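PDB 6NCS: N-acetylneuraminic acid (Sialic acid) synthetase from Leptospira borgpetersenii serovar Hardjo-bovis, which probably makes sialic acids as an N-acylneuraminate (9-phosphate) synthase of the NeuB family, and binds a manganese ion. Local coordinates for residues A[30-35]-A[56-61]; A[44-49]-A[230-235]; A[100-105]-A[121-126]. One frame throughout, in Å; residues are numbered along the deposited sequence. Where two conformers were deposited one is given.

Interaction 1: residues A[30-35]-A[56-61]; sequences AEAGLN and NAIKFQ
Segments 30-33 and 57-61 run as parallel strands, their axes 4.7 Å apart at closest approach and 24° apart in direction. Ala-30 N donates to Ala-57 O, Lys-59 N to Ala-30 O, and Ala-32 N to Lys-59 O. Beyond that point the direct bonds weaken, and a type II' beta turn runs from Ala-32 to Asn-35. One water links Gly-33 O and Gln-61 N. On one face, Glu-31 meets both Lys-59 and Gln-61. Lys-59 NZ forms a salt bridge with Glu-31 OE2 at 2.8 Å. The lysine chi3 (78°) turns CE toward the acid, 3.1 Å from Glu-31 OE2. NZ also bonds to Thr-106 and to a bound citrate. Gln-61 crosses Glu-31 at about a right angle, and its NE2 gives a hydrogen bond of 2.9 Å to Glu-31 OE1. The two donors approach the carboxylate from opposite faces, each well out of its plane; OE1 lies near the amide plane of Gln-61. The two strands are the first and second of the TIM barrel, joined by helix 40-52 in a beta-alpha-beta unit. The Glu-31 side chain comes within about 4 Å of the manganese ion (nearest atoms) and packs on its ligand His-231, so this polar face lines the metal pocket. Gln-61 OE1 bonds to Arg-68 and lies 3.5 Å from Leu-34 CG. The other face is apolar. Ala-32 CB sits over the Phe-60 ring, offset toward the rim and 3.7 Å from CE1, a CH-pi contact. Ala-32 CB also meets Ile-58 CG1 at 4.1 Å, under helix 40-52.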
ATOM      1  N   ALA A  30     -16.069   8.744  10.136  1.00 11.39           N
ATOM      2  CA  ALA A  30     -15.825   8.772  11.570  1.00 11.58           C
ATOM      3  C   ALA A  30     -16.907   7.934  12.241  1.00 13.16           C
ATOM      4  O   ALA A  30     -18.083   8.281  12.171  1.00 14.54           O
ATOM      5  CB  ALA A  30     -15.845  10.215  12.075  1.00 12.93           C
ATOM      6  N   GLU A  31     -16.524   6.811  12.860  1.00 13.60           N
ATOM      7  CA  GLU A  31     -17.499   5.927  13.504  1.00 14.69           C
ATOM      8  C   GLU A  31     -17.687   6.424  14.932  1.00 13.73           C
ATOM      9  O   GLU A  31     -16.874   6.144  15.812  1.00 17.56           O
ATOM     10  CB  GLU A  31     -17.038   4.468  13.434  1.00 16.64           C
ATOM     11  CG  GLU A  31     -17.589   3.513  14.515  1.00 25.73           C
ATOM     12  CD  GLU A  31     -19.066   3.183  14.368  1.00 22.53           C
ATOM     13  OE1 GLU A  31     -19.427   1.995  14.534  1.00 29.40           O
ATOM     14  OE2 GLU A  31     -19.869   4.103  14.100  1.00 21.94           O
ATOM     15  N   ALA A  32     -18.750   7.206  15.151  1.00 15.86           N
ATOM     16  CA  ALA A  32     -19.085   7.631  16.503  1.00 16.78           C
ATOM     17  C   ALA A  32     -19.543   6.449  17.338  1.00 21.66           C
ATOM     18  O   ALA A  32     -19.338   6.435  18.556  1.00 17.49           O
ATOM     19  CB  ALA A  32     -20.171   8.706  16.477  1.00 17.44           C
ATOM     20  N   GLY A  33     -20.172   5.471  16.699  1.00 16.54           N
ATOM     21  CA  GLY A  33     -20.499   4.216  17.349  1.00 21.18           C
ATOM     22  C   GLY A  33     -21.389   4.446  18.548  1.00 20.49           C
ATOM     23  O   GLY A  33     -22.457   5.064  18.445  1.00 22.70           O
ATOM     24  N   LEU A  34     -20.931   3.962  19.704  1.00 15.98           N
ATOM     25  CA  LEU A  34     -21.631   4.132  20.970  1.00 17.33           C
ATOM     26  C   LEU A  34     -20.883   5.052  21.924  1.00 19.06           C
ATOM     27  O   LEU A  34     -21.261   5.161  23.093  1.00 18.79           O
ATOM     28  CB  LEU A  34     -21.856   2.771  21.626  1.00 23.03           C
ATOM     29  CG  LEU A  34     -22.701   1.811  20.782  1.00 26.97           C
ATOM     30  CD1 LEU A  34     -23.070   0.581  21.580  1.00 30.70           C
ATOM     31  CD2 LEU A  34     -23.946   2.512  20.284  1.00 23.75           C
ATOM     32  N   ASN A  35     -19.830   5.722  21.447  1.00 17.28           N
ATOM     33  CA  ASN A  35     -18.922   6.436  22.344  1.00 17.69           C
ATOM     34  C   ASN A  35     -19.580   7.634  23.019  1.00 18.34           C
ATOM     35  O   ASN A  35     -19.117   8.065  24.084  1.00 19.86           O
ATOM     36  CB  ASN A  35     -17.668   6.851  21.557  1.00 16.90           C
ATOM     37  CG  ASN A  35     -16.648   7.558  22.415  1.00 19.15           C
ATOM     38  OD1 ASN A  35     -16.570   8.782  22.418  1.00 23.36           O
ATOM     39  ND2 ASN A  35     -15.859   6.789  23.151  1.00 18.58           N
ATOM     40  N   ASN A  56     -15.556  12.908   5.809  1.00 12.68           N
ATOM     41  CA  ASN A  56     -16.654  12.975   4.842  1.00 15.50           C
ATOM     42  C   ASN A  56     -17.989  12.636   5.476  1.00 14.16           C
ATOM     43  O   ASN A  56     -19.032  13.170   5.062  1.00 13.30           O
ATOM     44  CB  ASN A  56     -16.408  12.028   3.664  1.00 14.32           C
ATOM     45  CG  ASN A  56     -15.140  12.347   2.920  1.00 15.96           C
ATOM     46  OD1 ASN A  56     -14.081  11.791   3.203  1.00 16.32           O
ATOM     47  ND2 ASN A  56     -15.237  13.246   1.945  1.00 22.53           N
ATOM     48  N   ALA A  57     -17.978  11.759   6.473  1.00 13.60           N
ATOM     49  CA  ALA A  57     -19.216  11.262   7.047  1.00 16.56           C
ATOM     50  C   ALA A  57     -19.002  10.954   8.520  1.00 13.36           C
ATOM     51  O   ALA A  57     -17.881  10.674   8.951  1.00 11.88           O
ATOM     52  CB  ALA A  57     -19.699  10.012   6.299  1.00 12.84           C
ATOM     53  N   ILE A  58     -20.089  11.007   9.293  1.00 12.16           N
ATOM     54  CA  ILE A  58     -20.086  10.509  10.665  1.00 13.66           C
ATOM     55  C   ILE A  58     -21.211   9.488  10.805  1.00 12.27           C
ATOM     56  O   ILE A  58     -22.324   9.692  10.303  1.00 16.38           O
ATOM     57  CB  ILE A  58     -20.196  11.654  11.700  1.00 12.50           C
ATOM     58  CG1 ILE A  58     -20.110  11.113  13.128  1.00 13.06           C
ATOM     59  CG2 ILE A  58     -21.472  12.497  11.482  1.00 15.82           C
ATOM     60  CD1 ILE A  58     -19.871  12.179  14.187  1.00 15.96           C
ATOM     61  N   LYS A  59     -20.900   8.367  11.462  1.00 12.71           N
ATOM     62  CA  LYS A  59     -21.769   7.201  11.500  1.00 14.09           C
ATOM     63  C   LYS A  59     -22.159   6.887  12.940  1.00 15.13           C
ATOM     64  O   LYS A  59     -21.322   6.952  13.846  1.00 15.56           O
ATOM     65  CB  LYS A  59     -21.070   5.985  10.869  1.00 13.34           C
ATOM     66  CG  LYS A  59     -21.992   4.811  10.595  1.00 18.07           C
ATOM     67  CD  LYS A  59     -21.200   3.599  10.105  1.00 17.17           C
ATOM     68  CE  LYS A  59     -20.532   2.920  11.275  1.00 23.39           C
ATOM     69  NZ  LYS A  59     -21.586   2.747  12.334  1.00 29.35           N
ATOM     70  N   PHE A  60     -23.430   6.542  13.145  1.00 13.53           N
ATOM     71  CA  PHE A  60     -23.968   6.169  14.452  1.00 15.03           C
ATOM     72  C   PHE A  60     -24.497   4.734  14.371  1.00 23.26           C
ATOM     73  O   PHE A  60     -24.370   4.068  13.342  1.00 19.68           O
ATOM     74  CB  PHE A  60     -25.033   7.189  14.902  1.00 14.09           C
ATOM     75  CG  PHE A  60     -24.458   8.553  15.234  1.00 14.07           C
ATOM     76  CD1 PHE A  60     -24.102   8.874  16.536  1.00 16.40           C
ATOM     77  CD2 PHE A  60     -24.243   9.497  14.236  1.00 21.82           C
ATOM     78  CE1 PHE A  60     -23.548  10.122  16.847  1.00 19.28           C
ATOM     79  CE2 PHE A  60     -23.692  10.746  14.533  1.00 16.70           C
ATOM     80  CZ  PHE A  60     -23.349  11.059  15.841  1.00 19.39           C
ATOM     81  N   GLN A  61     -25.042   4.225  15.475  1.00 15.81           N
ATOM     82  CA  GLN A  61     -25.569   2.863  15.526  1.00 18.77           C
ATOM     83  C   GLN A  61     -27.019   2.898  15.983  1.00 19.43           C
ATOM     84  O   GLN A  61     -27.339   3.558  16.977  1.00 19.57           O
ATOM     85  CB  GLN A  61     -24.752   1.964  16.464  1.00 16.51           C
ATOM     86  CG  GLN A  61     -23.327   1.738  15.949  1.00 16.88           C
ATOM     87  CD  GLN A  61     -22.484   0.866  16.857  1.00 20.70           C
ATOM     88  OE1 GLN A  61     -22.992   0.181  17.741  1.00 21.65           O
ATOM     89  NE2 GLN A  61     -21.169   0.910  16.650  1.00 20.03           N
TER
HETATM   90  O   HOH W   1     -24.991   5.558  17.949  1.00 23.96           O

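Interaction 2: residues A[44-49]-A[230-235]. With MN (manganese (II) ion), chain C.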
ATOM      1  N   LEU A  44     -23.941  15.559  19.376  1.00 18.02           N
ATOM      2  CA  LEU A  44     -23.938  16.760  18.546  1.00 21.36           C
ATOM      3  C   LEU A  44     -22.548  17.381  18.486  1.00 29.95           C
ATOM      4  O   LEU A  44     -22.096  17.816  17.417  1.00 22.99           O
ATOM      5  CB  LEU A  44     -24.961  17.769  19.083  1.00 20.10           C
ATOM      6  CG  LEU A  44     -26.421  17.364  18.916  1.00 20.39           C
ATOM      7  CD1 LEU A  44     -27.342  18.274  19.735  1.00 20.25           C
ATOM      8  CD2 LEU A  44     -26.820  17.399  17.455  1.00 22.52           C
ATOM      9  N   ARG A  45     -21.852  17.417  19.626  1.00 20.91           N
ATOM     10  CA  ARG A  45     -20.477  17.900  19.649  1.00 18.14           C
ATOM     11  C   ARG A  45     -19.574  17.037  18.779  1.00 17.06           C
ATOM     12  O   ARG A  45     -18.665  17.548  18.113  1.00 20.37           O
ATOM     13  CB  ARG A  45     -19.955  17.924  21.088  1.00 24.32           C
ATOM     14  CG  ARG A  45     -18.486  18.267  21.204  1.00 24.04           C
ATOM     15  CD  ARG A  45     -18.023  18.249  22.651  1.00 28.43           C
ATOM     16  NE  ARG A  45     -16.578  18.411  22.743  1.00 29.25           N
ATOM     17  CZ  ARG A  45     -15.860  18.103  23.814  1.00 37.25           C
ATOM     18  NH1 ARG A  45     -16.457  17.607  24.895  1.00 27.30           N
ATOM     19  NH2 ARG A  45     -14.547  18.289  23.801  1.00 34.34           N
ATOM     20  N   MET A  46     -19.809  15.723  18.772  1.00 16.52           N
ATOM     21  CA  MET A  46     -18.999  14.843  17.935  1.00 16.59           C
ATOM     22  C   MET A  46     -19.171  15.193  16.464  1.00 18.02           C
ATOM     23  O   MET A  46     -18.196  15.193  15.697  1.00 15.31           O
ATOM     24  CB  MET A  46     -19.370  13.382  18.206  1.00 15.31           C
ATOM     25  CG  MET A  46     -19.010  12.920  19.616  1.00 16.08           C
ATOM     26  SD  MET A  46     -19.535  11.212  19.938  1.00 21.12           S
ATOM     27  CE  MET A  46     -18.252  10.292  19.063  1.00 16.63           C
ATOM     28  N   ILE A  47     -20.401  15.527  16.062  1.00 17.18           N
ATOM     29  CA  ILE A  47     -20.648  15.941  14.682  1.00 18.61           C
ATOM     30  C   ILE A  47     -19.873  17.213  14.364  1.00 15.49           C
ATOM     31  O   ILE A  47     -19.192  17.303  13.334  1.00 15.31           O
ATOM     32  CB  ILE A  47     -22.150  16.150  14.438  1.00 15.45           C
ATOM     33  CG1 ILE A  47     -22.936  14.844  14.566  1.00 14.89           C
ATOM     34  CG2 ILE A  47     -22.368  16.773  13.064  1.00 17.59           C
ATOM     35  CD1 ILE A  47     -24.458  15.071  14.569  1.00 15.32           C
ATOM     36  N   ASP A  48     -20.004  18.232  15.221  1.00 15.95           N
ATOM     37  CA  ASP A  48     -19.300  19.496  14.996  1.00 17.80           C
ATOM     38  C   ASP A  48     -17.810  19.275  14.781  1.00 17.99           C
ATOM     39  O   ASP A  48     -17.218  19.804  13.831  1.00 17.29           O
ATOM     40  CB  ASP A  48     -19.494  20.444  16.184  1.00 26.06           C
ATOM     41  CG  ASP A  48     -20.938  20.857  16.398  1.00 25.91           C
ATOM     42  OD1 ASP A  48     -21.790  20.622  15.519  1.00 23.65           O
ATOM     43  OD2 ASP A  48     -21.211  21.430  17.474  1.00 22.98           O
ATOM     44  N   GLU A  49     -17.177  18.494  15.663  1.00 16.05           N
ATOM     45  CA  GLU A  49     -15.729  18.377  15.597  1.00 18.04           C
ATOM     46  C   GLU A  49     -15.279  17.434  14.484  1.00 20.55           C
ATOM     47  O   GLU A  49     -14.167  17.593  13.957  1.00 16.89           O
ATOM     48  CB  GLU A  49     -15.189  17.954  16.966  1.00 21.08           C
ATOM     49  CG  GLU A  49     -15.559  18.990  18.025  1.00 21.79           C
ATOM     50  CD  GLU A  49     -14.757  18.891  19.308  1.00 30.99           C
ATOM     51  OE1 GLU A  49     -13.642  18.334  19.287  1.00 29.14           O
ATOM     52  OE2 GLU A  49     -15.243  19.390  20.347  1.00 28.93           O
ATOM     53  N   LYS A 230     -13.026   4.695  10.798  1.00 11.61           N
ATOM     54  CA  LYS A 230     -12.203   4.742  12.002  1.00 12.25           C
ATOM     55  C   LYS A 230     -13.077   5.150  13.173  1.00 15.69           C
ATOM     56  O   LYS A 230     -13.813   6.135  13.075  1.00 12.88           O
ATOM     57  CB  LYS A 230     -11.042   5.735  11.818  1.00 15.19           C
ATOM     58  CG  LYS A 230     -10.193   6.000  13.057  1.00 15.92           C
ATOM     59  CD  LYS A 230      -9.331   4.806  13.436  1.00 14.64           C
ATOM     60  CE  LYS A 230      -8.782   4.962  14.859  1.00 15.03           C
ATOM     61  NZ  LYS A 230      -8.015   3.740  15.290  1.00 18.45           N
ATOM     62  N   HIS A 231     -13.022   4.393  14.271  1.00 13.77           N
ATOM     63  CA  HIS A 231     -13.797   4.785  15.442  1.00 15.78           C
ATOM     64  C   HIS A 231     -13.313   6.132  15.959  1.00 18.23           C
ATOM     65  O   HIS A 231     -12.141   6.496  15.820  1.00 19.00           O
ATOM     66  CB  HIS A 231     -13.699   3.737  16.549  1.00 15.48           C
ATOM     67  CG  HIS A 231     -14.517   2.511  16.287  1.00 18.96           C
ATOM     68  ND1 HIS A 231     -15.614   2.175  17.049  1.00 19.86           N
ATOM     69  CD2 HIS A 231     -14.404   1.549  15.340  1.00 21.27           C
ATOM     70  CE1 HIS A 231     -16.143   1.056  16.586  1.00 20.07           C
ATOM     71  NE2 HIS A 231     -15.426   0.655  15.551  1.00 26.79           N
ATOM     72  N   TYR A 232     -14.227   6.863  16.588  1.00 17.01           N
ATOM     73  CA  TYR A 232     -14.037   8.287  16.797  1.00 15.33           C
ATOM     74  C   TYR A 232     -14.629   8.704  18.136  1.00 17.55           C
ATOM     75  O   TYR A 232     -15.695   8.225  18.539  1.00 16.85           O
ATOM     76  CB  TYR A 232     -14.661   9.049  15.615  1.00 14.81           C
ATOM     77  CG  TYR A 232     -14.917  10.513  15.852  1.00 16.26           C
ATOM     78  CD1 TYR A 232     -13.868  11.389  16.110  1.00 16.43           C
ATOM     79  CD2 TYR A 232     -16.205  11.029  15.785  1.00 16.12           C
ATOM     80  CE1 TYR A 232     -14.105  12.734  16.330  1.00 16.24           C
ATOM     81  CE2 TYR A 232     -16.446  12.379  15.989  1.00 19.41           C
ATOM     82  CZ  TYR A 232     -15.392  13.223  16.263  1.00 18.97           C
ATOM     83  OH  TYR A 232     -15.628  14.561  16.473  1.00 18.78           O
ATOM     84  N   THR A 233     -13.901   9.568  18.840  1.00 17.09           N
ATOM     85  CA  THR A 233     -14.319  10.120  20.121  1.00 18.05           C
ATOM     86  C   THR A 233     -13.862  11.569  20.168  1.00 19.76           C
ATOM     87  O   THR A 233     -12.853  11.924  19.554  1.00 24.41           O
ATOM     88  CB  THR A 233     -13.718   9.339  21.306  1.00 18.74           C
ATOM     89  OG1 THR A 233     -14.133   9.930  22.544  1.00 20.34           O
ATOM     90  CG2 THR A 233     -12.187   9.336  21.248  1.00 20.53           C
ATOM     91  N   VAL A 234     -14.602  12.420  20.887  1.00 19.30           N
ATOM     92  CA  VAL A 234     -14.068  13.764  21.082  1.00 19.92           C
ATOM     93  C   VAL A 234     -13.046  13.819  22.203  1.00 27.41           C
ATOM     94  O   VAL A 234     -12.299  14.801  22.290  1.00 24.94           O
ATOM     95  CB  VAL A 234     -15.149  14.827  21.350  1.00 25.19           C
ATOM     96  CG1 VAL A 234     -16.065  14.967  20.135  1.00 23.41           C
ATOM     97  CG2 VAL A 234     -15.911  14.523  22.624  1.00 30.02           C
ATOM     98  N   ASP A 235     -12.962  12.780  23.040  1.00 21.32           N
ATOM     99  CA  ASP A 235     -12.086  12.808  24.206  1.00 22.07           C
ATOM    100  C   ASP A 235     -11.958  11.413  24.807  1.00 22.40           C
ATOM    101  O   ASP A 235     -12.908  10.908  25.412  1.00 22.47           O
ATOM    102  CB  ASP A 235     -12.644  13.800  25.231  1.00 26.59           C
ATOM    103  CG  ASP A 235     -11.706  14.047  26.408  1.00 32.97           C
ATOM    104  OD1 ASP A 235     -10.627  13.420  26.496  1.00 34.31           O
ATOM    105  OD2 ASP A 235     -12.072  14.884  27.255  1.00 36.45           O
TER
HETATM  106 MN    MN C 301     -16.289  -1.014  14.375  0.66 19.63          MN
HETATM  107  O   HOH W   2     -12.593  17.637  21.488  1.00 33.61           O
HETATM  108  O   HOH W   3     -16.123   0.211  12.852  1.00 24.55           O
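Met-46 and Tyr-232 lie side by side and run in opposite directions, Met-46 from helix 40-52 and Tyr-232 from the C-terminal end of the last barrel strand. The contact joins this strand end to the first helix of the TIM barrel. Met-46 CB is 3.8 Å from Tyr-232 CE2. At the far end of the methionine, chi3 (77°) bends the chain and leaves CE 3.3 Å from Tyr-232 O. The tyrosine hydroxyl donates to Met-46 O at 2.8 Å, in the carbonyl plane and on a lone pair. Val-234 packs beside Tyr-232 on the same helix face. Its two methyls divide the work: CG1 meets Met-46 CG at 3.6 Å, and CG2 sits over the centre of one face of the Arg-45 guanidinium. The edge of that group is used as well. Arg-45 NE makes a nearly straight salt bridge to Glu-49 OE2, one helical turn on, which fixes the plane that Val-234 covers. Preceding Tyr-232 is His-231, which binds manganese through NE2 at 2.2 Å; a water and His-210 are among the other ligands. At the outer end, one water donates to Glu-49 OE1 at 2.5 Å and to Val-234 O at 3.0 Å.

Interaction 3: residues A[100-105]-A[121-126]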
ATOM      1  N   ASN A 100     -22.294  20.341   7.000  1.00 19.98           N
ATOM      2  CA  ASN A 100     -21.790  19.802   5.736  0.52 22.71           C
ATOM      3  C   ASN A 100     -20.959  18.537   5.944  1.00 22.99           C
ATOM      4  O   ASN A 100     -19.873  18.390   5.384  1.00 21.38           O
ATOM      5  CB  ASN A 100     -20.974  20.850   4.973  0.52 23.72           C
ATOM      6  CG  ASN A 100     -21.787  22.062   4.600  0.52 24.28           C
ATOM      7  OD1 ASN A 100     -22.911  21.942   4.115  0.52 27.56           O
ATOM      8  ND2 ASN A 100     -21.225  23.241   4.830  0.52 28.37           N
ATOM      9  N   ILE A 101     -21.472  17.618   6.758  1.00 16.28           N
ATOM     10  CA  ILE A 101     -20.882  16.294   6.882  1.00 17.54           C
ATOM     11  C   ILE A 101     -22.020  15.299   6.700  1.00 16.09           C
ATOM     12  O   ILE A 101     -23.160  15.578   7.085  1.00 18.54           O
ATOM     13  CB  ILE A 101     -20.141  16.102   8.228  1.00 14.66           C
ATOM     14  CG1 ILE A 101     -19.455  14.732   8.283  1.00 13.61           C
ATOM     15  CG2 ILE A 101     -21.074  16.301   9.415  1.00 13.94           C
ATOM     16  CD1 ILE A 101     -18.445  14.581   9.430  1.00 13.92           C
ATOM     17  N   LEU A 102     -21.742  14.182   6.040  1.00 14.94           N
ATOM     18  CA  LEU A 102     -22.803  13.209   5.790  1.00 12.77           C
ATOM     19  C   LEU A 102     -23.133  12.430   7.066  1.00 17.29           C
ATOM     20  O   LEU A 102     -22.235  11.977   7.773  1.00 17.17           O
ATOM     21  CB  LEU A 102     -22.389  12.265   4.664  1.00 15.99           C
ATOM     22  CG  LEU A 102     -23.394  11.207   4.208  1.00 32.84           C
ATOM     23  CD1 LEU A 102     -24.798  11.781   4.125  1.00 46.98           C
ATOM     24  CD2 LEU A 102     -22.959  10.675   2.851  1.00 36.96           C
ATOM     25  N   PHE A 103     -24.426  12.293   7.374  1.00 15.39           N
ATOM     26  CA  PHE A 103     -24.884  11.484   8.506  1.00 14.79           C
ATOM     27  C   PHE A 103     -25.387  10.139   7.996  1.00 19.36           C
ATOM     28  O   PHE A 103     -26.135  10.096   7.019  1.00 13.39           O
ATOM     29  CB  PHE A 103     -26.018  12.190   9.267  1.00 18.25           C
ATOM     30  CG  PHE A 103     -26.791  11.286  10.197  1.00 13.29           C
ATOM     31  CD1 PHE A 103     -26.390  11.115  11.517  1.00 16.70           C
ATOM     32  CD2 PHE A 103     -27.915  10.592   9.751  1.00 16.25           C
ATOM     33  CE1 PHE A 103     -27.092  10.283  12.372  1.00 21.55           C
ATOM     34  CE2 PHE A 103     -28.615   9.754  10.608  1.00 20.71           C
ATOM     35  CZ  PHE A 103     -28.202   9.600  11.910  1.00 22.70           C
ATOM     36  N   PHE A 104     -24.996   9.046   8.654  1.00 17.09           N
ATOM     37  CA  PHE A 104     -25.699   7.778   8.446  1.00 18.69           C
ATOM     38  C   PHE A 104     -25.493   6.901   9.675  1.00 13.26           C
ATOM     39  O   PHE A 104     -24.951   7.339  10.690  1.00 13.38           O
ATOM     40  CB  PHE A 104     -25.306   7.090   7.120  1.00 14.75           C
ATOM     41  CG  PHE A 104     -23.902   6.525   7.049  1.00 17.16           C
ATOM     42  CD1 PHE A 104     -22.777   7.343   7.127  1.00 17.10           C
ATOM     43  CD2 PHE A 104     -23.712   5.174   6.775  1.00 13.12           C
ATOM     44  CE1 PHE A 104     -21.491   6.800   7.010  1.00 20.41           C
ATOM     45  CE2 PHE A 104     -22.437   4.638   6.636  1.00 12.98           C
ATOM     46  CZ  PHE A 104     -21.330   5.448   6.764  1.00 15.91           C
ATOM     47  N   ALA A 105     -25.998   5.673   9.608  1.00 15.89           N
ATOM     48  CA  ALA A 105     -25.948   4.823  10.784  1.00 19.01           C
ATOM     49  C   ALA A 105     -25.973   3.361  10.374  1.00 13.37           C
ATOM     50  O   ALA A 105     -26.305   3.012   9.237  1.00 16.90           O
ATOM     51  CB  ALA A 105     -27.111   5.114  11.745  1.00 21.83           C
ATOM     52  N   VAL A 121     -31.985   8.790   5.289  1.00 19.39           N
ATOM     53  CA  VAL A 121     -30.579   8.467   5.065  1.00 16.44           C
ATOM     54  C   VAL A 121     -30.423   7.886   3.664  1.00 21.29           C
ATOM     55  O   VAL A 121     -31.338   7.255   3.123  1.00 19.73           O
ATOM     56  CB  VAL A 121     -30.018   7.501   6.128  1.00 22.37           C
ATOM     57  CG1 VAL A 121     -30.346   8.003   7.536  1.00 19.83           C
ATOM     58  CG2 VAL A 121     -30.535   6.079   5.896  1.00 27.70           C
ATOM     59  N   GLU A 122     -29.260   8.127   3.057  1.00 18.74           N
ATOM     60  CA  GLU A 122     -28.983   7.629   1.715  1.00 19.27           C
ATOM     61  C   GLU A 122     -27.993   6.479   1.696  1.00 20.38           C
ATOM     62  O   GLU A 122     -27.840   5.842   0.648  1.00 15.37           O
ATOM     63  CB  GLU A 122     -28.458   8.763   0.815  1.00 24.20           C
ATOM     64  CG  GLU A 122     -29.508   9.835   0.481  1.00 35.28           C
ATOM     65  CD  GLU A 122     -30.711   9.297  -0.297  1.00 59.69           C
ATOM     66  OE1 GLU A 122     -30.587   8.253  -0.981  1.00 60.37           O
ATOM     67  OE2 GLU A 122     -31.791   9.928  -0.227  1.00 63.74           O
ATOM     68  N   ILE A 123     -27.322   6.207   2.816  1.00 14.05           N
ATOM     69  CA  ILE A 123     -26.343   5.132   2.950  1.00 14.53           C
ATOM     70  C   ILE A 123     -26.670   4.330   4.199  1.00 16.82           C
ATOM     71  O   ILE A 123     -26.988   4.903   5.246  1.00 17.57           O
ATOM     72  CB  ILE A 123     -24.897   5.666   3.065  1.00 20.51           C
ATOM     73  CG1 ILE A 123     -24.528   6.556   1.895  1.00 25.47           C
ATOM     74  CG2 ILE A 123     -23.901   4.507   3.137  1.00 29.44           C
ATOM     75  CD1 ILE A 123     -23.067   6.986   1.946  1.00 33.07           C
ATOM     76  N   LEU A 124     -26.543   3.007   4.101  1.00 17.76           N
ATOM     77  CA  LEU A 124     -26.631   2.113   5.248  1.00 14.29           C
ATOM     78  C   LEU A 124     -25.292   1.412   5.451  1.00 14.24           C
ATOM     79  O   LEU A 124     -24.669   0.954   4.488  1.00 15.02           O
ATOM     80  CB  LEU A 124     -27.725   1.053   5.050  1.00 13.19           C
ATOM     81  CG  LEU A 124     -29.166   1.502   4.829  1.00 15.21           C
ATOM     82  CD1 LEU A 124     -29.995   0.313   4.379  1.00 17.67           C
ATOM     83  CD2 LEU A 124     -29.729   2.085   6.116  1.00 18.82           C
ATOM     84  N   LYS A 125     -24.854   1.313   6.702  1.00 15.26           N
ATOM     85  CA  LYS A 125     -23.730   0.454   7.048  1.00 14.04           C
ATOM     86  C   LYS A 125     -24.267  -0.829   7.664  1.00 14.55           C
ATOM     87  O   LYS A 125     -25.183  -0.783   8.482  1.00 17.60           O
ATOM     88  CB  LYS A 125     -22.799   1.150   8.048  1.00 15.03           C
ATOM     89  CG  LYS A 125     -21.708   0.262   8.614  1.00 18.59           C
ATOM     90  CD  LYS A 125     -20.644  -0.018   7.591  1.00 18.96           C
ATOM     91  CE  LYS A 125     -19.722  -1.140   8.059  1.00 21.80           C
ATOM     92  NZ  LYS A 125     -18.970  -0.779   9.295  1.00 23.62           N
ATOM     93  N   ILE A 126     -23.696  -1.973   7.280  1.00 12.95           N
ATOM     94  CA  ILE A 126     -24.020  -3.251   7.907  1.00 13.54           C
ATOM     95  C   ILE A 126     -22.766  -3.753   8.604  1.00 15.87           C
ATOM     96  O   ILE A 126     -21.709  -3.892   7.969  1.00 16.23           O
ATOM     97  CB  ILE A 126     -24.538  -4.288   6.901  1.00 15.25           C
ATOM     98  CG1 ILE A 126     -25.809  -3.788   6.214  1.00 16.26           C
ATOM     99  CG2 ILE A 126     -24.806  -5.614   7.609  1.00 21.75           C
ATOM    100  CD1 ILE A 126     -26.981  -3.603   7.147  1.00 20.72           C
TER
HETATM  101  O   HOH W   4     -27.087   9.268   4.401  1.00 29.73           O
HETATM  102  O   HOH W   5     -27.853   4.787   7.696  1.00 25.07           O
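Phe-104 and Ile-123 bury the largest areas here, where strands 102-107 and 123-126, the third and fourth of the TIM barrel, come side by side. The axes of segments 102-105 and 123-126 differ in direction by 42°, and direct pairing is slight. Phe-104 CG stands between its own backbone N and carbonyl carbon (chi1 70°). From there the ring crosses Ile-123 obliquely, with CD2 3.7 Å from Ile-123 CG2. Phe-104 CB lies 3.3 Å from Ile-123 O. The other branch of Ile-123 reaches the opposite way along the strand, and its CD1 meets Leu-102 CD2 at 3.8 Å. Lys-125 adds its CB, 3.8 Å from Phe-104 CE2. The rest of its chain leads away, and NZ forms a salt bridge with Glu-229 and a hydrogen bond with the bound citrate, so this lysine also reaches the pocket near the metal. Val-121 CG1 meets the edge of the Phe-103 ring, and the ring also packs on helix 86-98. Water replaces much of the direct strand pairing. One molecule links Phe-103 O to Glu-122 N, and another accepts from Ala-105 N and donates to Ile-123 O. The direct backbone bond, from Lys-125 N to Ala-105 O, is weak at 3.4 Å.

How the interactions relate
All three contacts belong to one TIM barrel and are largely buried. Interactions 1 and 3 join neighbouring strands, but interaction 1 is directly bonded, whereas interaction 3 is held by apolar side chains, its backbones linked mainly through water. Strands 57-62 and 102-107 tie them together through Ile-58 N to Leu-102 O and Phe-60 N to Phe-104 O. Interaction 2 instead packs a helix on the barrel, and its Arg-45 edge is exposed. It shares helix 40-52 with the beta-alpha-beta unit of interaction 1, and Met-46 CE meets Ala-32 CB. Charged groups of interactions 1 and 3 and the histidine of interaction 2 converge on the metal and citrate pocket.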